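Cg7008-pa (Drosophila melanogaster, PDB 2WAC) cuts both DNA and RNA as an endonuclease of the RNA silencing machinery, and binds peptides with symmetrically dimethylated arginines through its extended Tudor domain. Local coordinates at residues P111-L123 with L148-T162. Sequence-based numbering, arbitrary orientation.
Sequences PYATEYALALVAL and LNVELKVTGSPNLAT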
ATOM      1  N   PRO A 111       5.849 -11.192   4.797  1.00 27.47           N
ATOM      2  CA  PRO A 111       6.013  -9.758   4.536  1.00 27.16           C
ATOM      3  C   PRO A 111       5.344  -8.882   5.600  1.00 26.87           C
ATOM      4  O   PRO A 111       4.216  -9.167   6.011  1.00 26.76           O
ATOM      5  CB  PRO A 111       5.322  -9.573   3.185  1.00 27.23           C
ATOM      6  CG  PRO A 111       5.451 -10.900   2.520  1.00 27.33           C
ATOM      7  CD  PRO A 111       5.291 -11.899   3.628  1.00 27.48           C
ATOM      8  N   TYR A 112       6.038  -7.833   6.041  1.00 26.48           N
ATOM      9  CA  TYR A 112       5.512  -6.949   7.088  1.00 26.33           C
ATOM     10  C   TYR A 112       4.562  -5.859   6.582  1.00 26.01           C
ATOM     11  O   TYR A 112       3.977  -5.122   7.376  1.00 26.19           O
ATOM     12  CB  TYR A 112       6.643  -6.375   7.955  1.00 26.38           C
ATOM     13  CG  TYR A 112       7.167  -7.388   8.947  1.00 26.88           C
ATOM     14  CD1 TYR A 112       6.408  -7.754  10.061  1.00 27.35           C
ATOM     15  CD2 TYR A 112       8.405  -8.001   8.762  1.00 27.19           C
ATOM     16  CE1 TYR A 112       6.874  -8.697  10.969  1.00 27.87           C
ATOM     17  CE2 TYR A 112       8.882  -8.945   9.668  1.00 27.58           C
ATOM     18  CZ  TYR A 112       8.110  -9.286  10.768  1.00 27.92           C
ATOM     19  OH  TYR A 112       8.571 -10.219  11.667  1.00 28.49           O
ATOM     20  N   ALA A 113       4.398  -5.781   5.263  1.00 25.54           N
ATOM     21  CA  ALA A 113       3.400  -4.907   4.650  1.00 25.13           C
ATOM     22  C   ALA A 113       2.435  -5.709   3.777  1.00 24.88           C
ATOM     23  O   ALA A 113       2.834  -6.668   3.112  1.00 24.79           O
ATOM     24  CB  ALA A 113       4.073  -3.806   3.838  1.00 25.03           C
ATOM     25  N   THR A 114       1.165  -5.308   3.790  1.00 24.57           N
ATOM     26  CA  THR A 114       0.112  -5.982   3.030  1.00 24.28           C
ATOM     27  C   THR A 114      -0.637  -4.965   2.176  1.00 24.05           C
ATOM     28  O   THR A 114      -1.000  -3.892   2.660  1.00 23.87           O
ATOM     29  CB  THR A 114      -0.882  -6.709   3.972  1.00 24.32           C
ATOM     30  OG1 THR A 114      -0.156  -7.555   4.871  1.00 24.28           O
ATOM     31  CG2 THR A 114      -1.883  -7.555   3.180  1.00 24.24           C
ATOM     32  N   GLU A 115      -0.863  -5.308   0.907  1.00 23.81           N
ATOM     33  CA  GLU A 115      -1.600  -4.438  -0.007  1.00 23.44           C
ATOM     34  C   GLU A 115      -3.116  -4.612   0.112  1.00 23.26           C
ATOM     35  O   GLU A 115      -3.616  -5.731   0.235  1.00 23.09           O
ATOM     36  CB  GLU A 115      -1.158  -4.668  -1.455  1.00 23.47           C
ATOM     37  CG  GLU A 115      -1.623  -3.580  -2.419  1.00 23.28           C
ATOM     38  CD  GLU A 115      -1.096  -3.757  -3.834  1.00 23.31           C
ATOM     39  OE1 GLU A 115      -0.484  -4.807  -4.136  1.00 23.11           O
ATOM     40  OE2 GLU A 115      -1.303  -2.834  -4.649  1.00 22.83           O
ATOM     41  N   TYR A 116      -3.830  -3.487   0.070  1.00 22.98           N
ATOM     42  CA  TYR A 116      -5.291  -3.468   0.087  1.00 22.76           C
ATOM     43  C   TYR A 116      -5.813  -2.508  -0.968  1.00 22.63           C
ATOM     44  O   TYR A 116      -5.111  -1.579  -1.366  1.00 22.49           O
ATOM     45  CB  TYR A 116      -5.816  -3.009   1.450  1.00 22.69           C
ATOM     46  CG  TYR A 116      -5.366  -3.853   2.613  1.00 22.73           C
ATOM     47  CD1 TYR A 116      -6.088  -4.983   2.997  1.00 21.97           C
ATOM     48  CD2 TYR A 116      -4.218  -3.523   3.336  1.00 22.34           C
ATOM     49  CE1 TYR A 116      -5.678  -5.765   4.067  1.00 21.99           C
ATOM     50  CE2 TYR A 116      -3.797  -4.302   4.409  1.00 22.28           C
ATOM     51  CZ  TYR A 116      -4.536  -5.418   4.770  1.00 22.10           C
ATOM     52  OH  TYR A 116      -4.133  -6.196   5.831  1.00 22.84           O
ATOM     53  N   ALA A 117      -7.048  -2.727  -1.408  1.00 22.41           N
ATOM     54  CA  ALA A 117      -7.757  -1.750  -2.226  1.00 22.37           C
ATOM     55  C   ALA A 117      -8.624  -0.897  -1.308  1.00 22.34           C
ATOM     56  O   ALA A 117      -9.315  -1.433  -0.438  1.00 22.31           O
ATOM     57  CB  ALA A 117      -8.613  -2.452  -3.270  1.00 22.31           C
ATOM     58  N   LEU A 118      -8.582   0.425  -1.484  1.00 22.47           N
ATOM     59  CA  LEU A 118      -9.460   1.313  -0.719  1.00 22.65           C
ATOM     60  C   LEU A 118     -10.899   1.050  -1.149  1.00 22.81           C
ATOM     61  O   LEU A 118     -11.257   1.240  -2.315  1.00 22.78           O
ATOM     62  CB  LEU A 118      -9.080   2.788  -0.906  1.00 22.74           C
ATOM     63  CG  LEU A 118      -9.735   3.826   0.020  1.00 22.69           C
ATOM     64  CD1 LEU A 118      -9.341   3.622   1.481  1.00 22.52           C
ATOM     65  CD2 LEU A 118      -9.390   5.238  -0.431  1.00 22.73           C
ATOM     66  N   ALA A 119     -11.710   0.593  -0.198  1.00 23.00           N
ATOM     67  CA  ALA A 119     -13.039   0.053  -0.487  1.00 23.28           C
ATOM     68  C   ALA A 119     -13.979   1.040  -1.177  1.00 23.48           C
ATOM     69  O   ALA A 119     -14.179   2.157  -0.697  1.00 23.36           O
ATOM     70  CB  ALA A 119     -13.680  -0.496   0.784  1.00 23.12           C
ATOM     71  N   LEU A 120     -14.524   0.607  -2.315  1.00 23.86           N
ATOM     72  CA  LEU A 120     -15.613   1.298  -3.029  1.00 24.42           C
ATOM     73  C   LEU A 120     -15.276   2.684  -3.599  1.00 24.82           C
ATOM     74  O   LEU A 120     -16.177   3.470  -3.901  1.00 24.99           O
ATOM     75  CB  LEU A 120     -16.880   1.376  -2.158  1.00 24.37           C
ATOM     76  CG  LEU A 120     -17.430   0.125  -1.458  1.00 24.47           C
ATOM     77  CD1 LEU A 120     -18.637   0.506  -0.621  1.00 24.35           C
ATOM     78  CD2 LEU A 120     -17.797  -0.978  -2.448  1.00 24.37           C
ATOM     79  N   VAL A 121     -13.989   2.969  -3.760  1.00 25.40           N
ATOM     80  CA  VAL A 121     -13.536   4.257  -4.283  1.00 25.97           C
ATOM     81  C   VAL A 121     -13.045   4.106  -5.724  1.00 26.41           C
ATOM     82  O   VAL A 121     -12.233   3.225  -6.019  1.00 26.51           O
ATOM     83  CB  VAL A 121     -12.428   4.870  -3.377  1.00 25.93           C
ATOM     84  CG1 VAL A 121     -11.653   5.958  -4.099  1.00 26.09           C
ATOM     85  CG2 VAL A 121     -13.029   5.416  -2.086  1.00 25.88           C
ATOM     86  N   ALA A 122     -13.560   4.951  -6.614  1.00 26.96           N
ATOM     87  CA  ALA A 122     -13.081   5.016  -7.992  1.00 27.61           C
ATOM     88  C   ALA A 122     -12.483   6.392  -8.260  1.00 28.07           C
ATOM     89  O   ALA A 122     -13.069   7.410  -7.886  1.00 28.09           O
ATOM     90  CB  ALA A 122     -14.213   4.722  -8.971  1.00 27.53           C
ATOM     91  N   LEU A 123     -11.314   6.419  -8.898  1.00 28.70           N
ATOM     92  CA  LEU A 123     -10.670   7.679  -9.276  1.00 29.37           C
ATOM     93  C   LEU A 123     -11.511   8.449 -10.298  1.00 29.72           C
ATOM     94  O   LEU A 123     -12.207   7.835 -11.109  1.00 29.74           O
ATOM     95  CB  LEU A 123      -9.265   7.433  -9.837  1.00 29.39           C
ATOM     96  CG  LEU A 123      -8.087   7.225  -8.879  1.00 29.68           C
ATOM     97  CD1 LEU A 123      -6.853   6.892  -9.689  1.00 29.70           C
ATOM     98  CD2 LEU A 123      -7.831   8.449  -7.999  1.00 29.61           C
ATOM     99  N   LEU A 148      -7.997  -0.254  10.373  1.00 22.97           N
ATOM    100  CA  LEU A 148      -8.325  -0.925   9.118  1.00 22.92           C
ATOM    101  C   LEU A 148      -9.369  -2.016   9.331  1.00 22.95           C
ATOM    102  O   LEU A 148      -9.278  -2.796  10.281  1.00 22.84           O
ATOM    103  CB  LEU A 148      -7.055  -1.515   8.483  1.00 22.71           C
ATOM    104  CG  LEU A 148      -7.143  -2.330   7.184  1.00 22.71           C
ATOM    105  CD1 LEU A 148      -5.913  -2.106   6.329  1.00 21.89           C
ATOM    106  CD2 LEU A 148      -7.358  -3.826   7.446  1.00 22.56           C
ATOM    107  N   ASN A 149     -10.357  -2.060   8.439  1.00 23.14           N
ATOM    108  CA  ASN A 149     -11.311  -3.164   8.390  1.00 23.36           C
ATOM    109  C   ASN A 149     -11.368  -3.760   6.989  1.00 23.50           C
ATOM    110  O   ASN A 149     -11.559  -3.036   6.013  1.00 23.53           O
ATOM    111  CB  ASN A 149     -12.709  -2.706   8.821  1.00 23.39           C
ATOM    112  CG  ASN A 149     -13.699  -3.860   8.911  1.00 23.78           C
ATOM    113  OD1 ASN A 149     -13.455  -4.854   9.599  1.00 24.18           O
ATOM    114  ND2 ASN A 149     -14.823  -3.729   8.217  1.00 23.58           N
ATOM    115  N   VAL A 150     -11.192  -5.076   6.895  1.00 23.61           N
ATOM    116  CA  VAL A 150     -11.322  -5.774   5.619  1.00 23.65           C
ATOM    117  C   VAL A 150     -12.808  -5.963   5.319  1.00 23.67           C
ATOM    118  O   VAL A 150     -13.531  -6.588   6.098  1.00 23.62           O
ATOM    119  CB  VAL A 150     -10.572  -7.136   5.616  1.00 23.67           C
ATOM    120  CG1 VAL A 150     -10.815  -7.893   4.311  1.00 23.69           C
ATOM    121  CG2 VAL A 150      -9.076  -6.926   5.834  1.00 23.58           C
ATOM    122  N   GLU A 151     -13.254  -5.408   4.195  1.00 23.78           N
ATOM    123  CA  GLU A 151     -14.674  -5.430   3.824  1.00 23.73           C
ATOM    124  C   GLU A 151     -15.028  -6.612   2.926  1.00 23.73           C
ATOM    125  O   GLU A 151     -16.128  -7.161   3.015  1.00 23.59           O
ATOM    126  CB  GLU A 151     -15.074  -4.121   3.134  1.00 23.83           C
ATOM    127  CG  GLU A 151     -14.792  -2.851   3.943  1.00 24.00           C
ATOM    128  CD  GLU A 151     -15.675  -2.699   5.175  1.00 24.49           C
ATOM    129  OE1 GLU A 151     -16.729  -3.364   5.263  1.00 24.87           O
ATOM    130  OE2 GLU A 151     -15.312  -1.901   6.064  1.00 24.75           O
ATOM    131  N   LEU A 152     -14.094  -6.986   2.055  1.00 23.69           N
ATOM    132  CA  LEU A 152     -14.285  -8.107   1.142  1.00 23.80           C
ATOM    133  C   LEU A 152     -12.954  -8.735   0.769  1.00 23.87           C
ATOM    134  O   LEU A 152     -12.023  -8.040   0.360  1.00 23.76           O
ATOM    135  CB  LEU A 152     -15.018  -7.664  -0.133  1.00 23.70           C
ATOM    136  CG  LEU A 152     -15.513  -8.769  -1.078  1.00 23.57           C
ATOM    137  CD1 LEU A 152     -16.740  -9.475  -0.509  1.00 23.70           C
ATOM    138  CD2 LEU A 152     -15.823  -8.204  -2.451  1.00 23.36           C
ATOM    139  N   LYS A 153     -12.876 -10.054   0.917  1.00 24.15           N
ATOM    140  CA  LYS A 153     -11.745 -10.824   0.409  1.00 24.39           C
ATOM    141  C   LYS A 153     -11.893 -11.001  -1.099  1.00 24.41           C
ATOM    142  O   LYS A 153     -12.975 -11.330  -1.589  1.00 24.48           O
ATOM    143  CB  LYS A 153     -11.671 -12.197   1.083  1.00 24.42           C
ATOM    144  CG  LYS A 153     -11.424 -12.164   2.581  1.00 24.79           C
ATOM    145  CD  LYS A 153     -11.604 -13.550   3.183  1.00 26.42           C
ATOM    146  CE  LYS A 153     -11.467 -13.531   4.700  1.00 27.01           C
ATOM    147  NZ  LYS A 153     -10.061 -13.283   5.131  1.00 27.68           N
ATOM    148  N   VAL A 154     -10.802 -10.767  -1.824  1.00 24.61           N
ATOM    149  CA  VAL A 154     -10.769 -10.941  -3.273  1.00 24.72           C
ATOM    150  C   VAL A 154      -9.680 -11.948  -3.613  1.00 24.77           C
ATOM    151  O   VAL A 154      -8.530 -11.791  -3.200  1.00 24.78           O
ATOM    152  CB  VAL A 154     -10.491  -9.607  -4.018  1.00 24.71           C
ATOM    153  CG1 VAL A 154     -10.591  -9.805  -5.530  1.00 24.97           C
ATOM    154  CG2 VAL A 154     -11.456  -8.518  -3.567  1.00 24.81           C
ATOM    155  N   THR A 155     -10.045 -12.984  -4.362  1.00 24.82           N
ATOM    156  CA  THR A 155      -9.090 -14.014  -4.757  1.00 24.98           C
ATOM    157  C   THR A 155      -8.114 -13.481  -5.810  1.00 25.00           C
ATOM    158  O   THR A 155      -8.527 -12.991  -6.863  1.00 25.02           O
ATOM    159  CB  THR A 155      -9.806 -15.283  -5.269  1.00 24.99           C
ATOM    160  OG1 THR A 155     -10.786 -15.700  -4.309  1.00 25.22           O
ATOM    161  CG2 THR A 155      -8.811 -16.419  -5.495  1.00 25.18           C
ATOM    162  N   GLY A 156      -6.821 -13.559  -5.498  1.00 25.00           N
ATOM    163  CA  GLY A 156      -5.764 -13.231  -6.454  1.00 25.12           C
ATOM    164  C   GLY A 156      -5.385 -11.766  -6.582  1.00 25.17           C
ATOM    165  O   GLY A 156      -4.538 -11.416  -7.407  1.00 25.27           O
ATOM    166  N   SER A 157      -6.012 -10.906  -5.781  1.00 25.14           N
ATOM    167  CA  SER A 157      -5.675  -9.480  -5.754  1.00 25.20           C
ATOM    168  C   SER A 157      -5.939  -8.880  -4.364  1.00 24.98           C
ATOM    169  O   SER A 157      -6.524  -9.553  -3.513  1.00 25.08           O
ATOM    170  CB  SER A 157      -6.424  -8.722  -6.861  1.00 25.19           C
ATOM    171  OG  SER A 157      -7.821  -8.832  -6.711  1.00 25.70           O
ATOM    172  N   PRO A 158      -5.492  -7.629  -4.118  1.00 24.75           N
ATOM    173  CA  PRO A 158      -5.677  -7.004  -2.800  1.00 24.48           C
ATOM    174  C   PRO A 158      -7.131  -6.964  -2.315  1.00 24.23           C
ATOM    175  O   PRO A 158      -8.034  -6.622  -3.081  1.00 24.29           O
ATOM    176  CB  PRO A 158      -5.146  -5.582  -3.012  1.00 24.43           C
ATOM    177  CG  PRO A 158      -4.173  -5.710  -4.120  1.00 24.72           C
ATOM    178  CD  PRO A 158      -4.754  -6.740  -5.037  1.00 24.75           C
ATOM    179  N   ASN A 159      -7.343  -7.325  -1.051  1.00 23.92           N
ATOM    180  CA  ASN A 159      -8.672  -7.290  -0.437  1.00 23.61           C
ATOM    181  C   ASN A 159      -9.177  -5.859  -0.254  1.00 23.39           C
ATOM    182  O   ASN A 159      -8.382  -4.932  -0.093  1.00 23.43           O
ATOM    183  CB  ASN A 159      -8.663  -8.023   0.913  1.00 23.55           C
ATOM    184  CG  ASN A 159      -8.339  -9.507   0.781  1.00 23.40           C
ATOM    185  OD1 ASN A 159      -8.522 -10.107  -0.278  1.00 22.58           O
ATOM    186  ND2 ASN A 159      -7.865 -10.104   1.868  1.00 23.34           N
ATOM    187  N   LEU A 160     -10.498  -5.686  -0.295  1.00 23.14           N
ATOM    188  CA  LEU A 160     -11.127  -4.382  -0.059  1.00 22.97           C
ATOM    189  C   LEU A 160     -11.094  -4.030   1.426  1.00 22.86           C
ATOM    190  O   LEU A 160     -11.484  -4.841   2.268  1.00 22.91           O
ATOM    191  CB  LEU A 160     -12.577  -4.376  -0.569  1.00 23.02           C
ATOM    192  CG  LEU A 160     -12.899  -3.976  -2.015  1.00 23.07           C
ATOM    193  CD1 LEU A 160     -12.154  -4.815  -3.050  1.00 23.02           C
ATOM    194  CD2 LEU A 160     -14.405  -4.050  -2.256  1.00 22.91           C
ATOM    195  N   ALA A 161     -10.627  -2.822   1.740  1.00 22.69           N
ATOM    196  CA  ALA A 161     -10.517  -2.377   3.126  1.00 22.55           C
ATOM    197  C   ALA A 161     -10.927  -0.919   3.312  1.00 22.53           C
ATOM    198  O   ALA A 161     -10.649  -0.074   2.459  1.00 22.38           O
ATOM    199  CB  ALA A 161      -9.096  -2.596   3.643  1.00 22.46           C
ATOM    200  N   THR A 162     -11.593  -0.633   4.428  1.00 22.53           N
ATOM    201  CA  THR A 162     -11.813   0.751   4.841  1.00 22.71           C
ATOM    202  C   THR A 162     -10.729   1.174   5.827  1.00 22.90           C
ATOM    203  O   THR A 162     -10.131   0.336   6.507  1.00 22.98           O
ATOM    204  CB  THR A 162     -13.207   0.979   5.480  1.00 22.67           C
ATOM    205  OG1 THR A 162     -13.416   0.043   6.546  1.00 22.49           O
ATOM    206  CG2 THR A 162     -14.314   0.834   4.437  1.00 22.51           C
TER
HETATM  207  O   HOH W   1      -5.115  -7.807   0.935  1.00 17.15           O
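Ala117 and Leu118 pair in parallel with Leu160 and Ala161 in the mixed beta sheet of the SN-like part of this extended Tudor domain. Strand 113-118 fits between strands 17-22 and 159-164. Its short segment meets strand 159-162 at 70°. Three backbone bonds of 2.9 Å join them: Ala117 N to Asn159 O, Ala161 N to Ala117 O, and Ala119 N to Ala161 O. Ahead of these bonds, a water links Glu115 O to Asn159 N.

The main bump is the Tyr116 ring. Its CG stands anti to the carbonyl carbon (chi1 -58°), and the ring leans back along its own strand toward Thr114, with one flank against a shallow surface made by Leu148, Val150 and Ala161. Leu148 CD1 sits over one face, 3.8 Å from the ring centroid, in a CH-pi contact offset toward the rim. Ala161 CB comes in obliquely, 3.9 Å from Tyr116 CD1. Val150 CG2 meets CE1, and Asn159 O lies at the ring edge. An alanine in place of Tyr116 would probably leave Leu148 CD1 without its aromatic partner and open a gap beside Ala161 CB.

Pro158 and the extended side chain of Glu115 lie side by side, with Pro158 CG 3.7 Å from Glu115 CD. The carboxylate goes on to bond Thr17. Beyond the strand, Ala119 is a small knob between Leu160 CB, Glu151 CG and Thr162 CG2. Glu151 and Leu152 form a classic beta bulge opposite Leu160. Glu151 bends at chi2 (-69°), and its OE2 accepts two bonds: Asn149 ND2 from above the carboxylate plane, and Thr162 OG1, 2.8 Å away, on the anti lone pair.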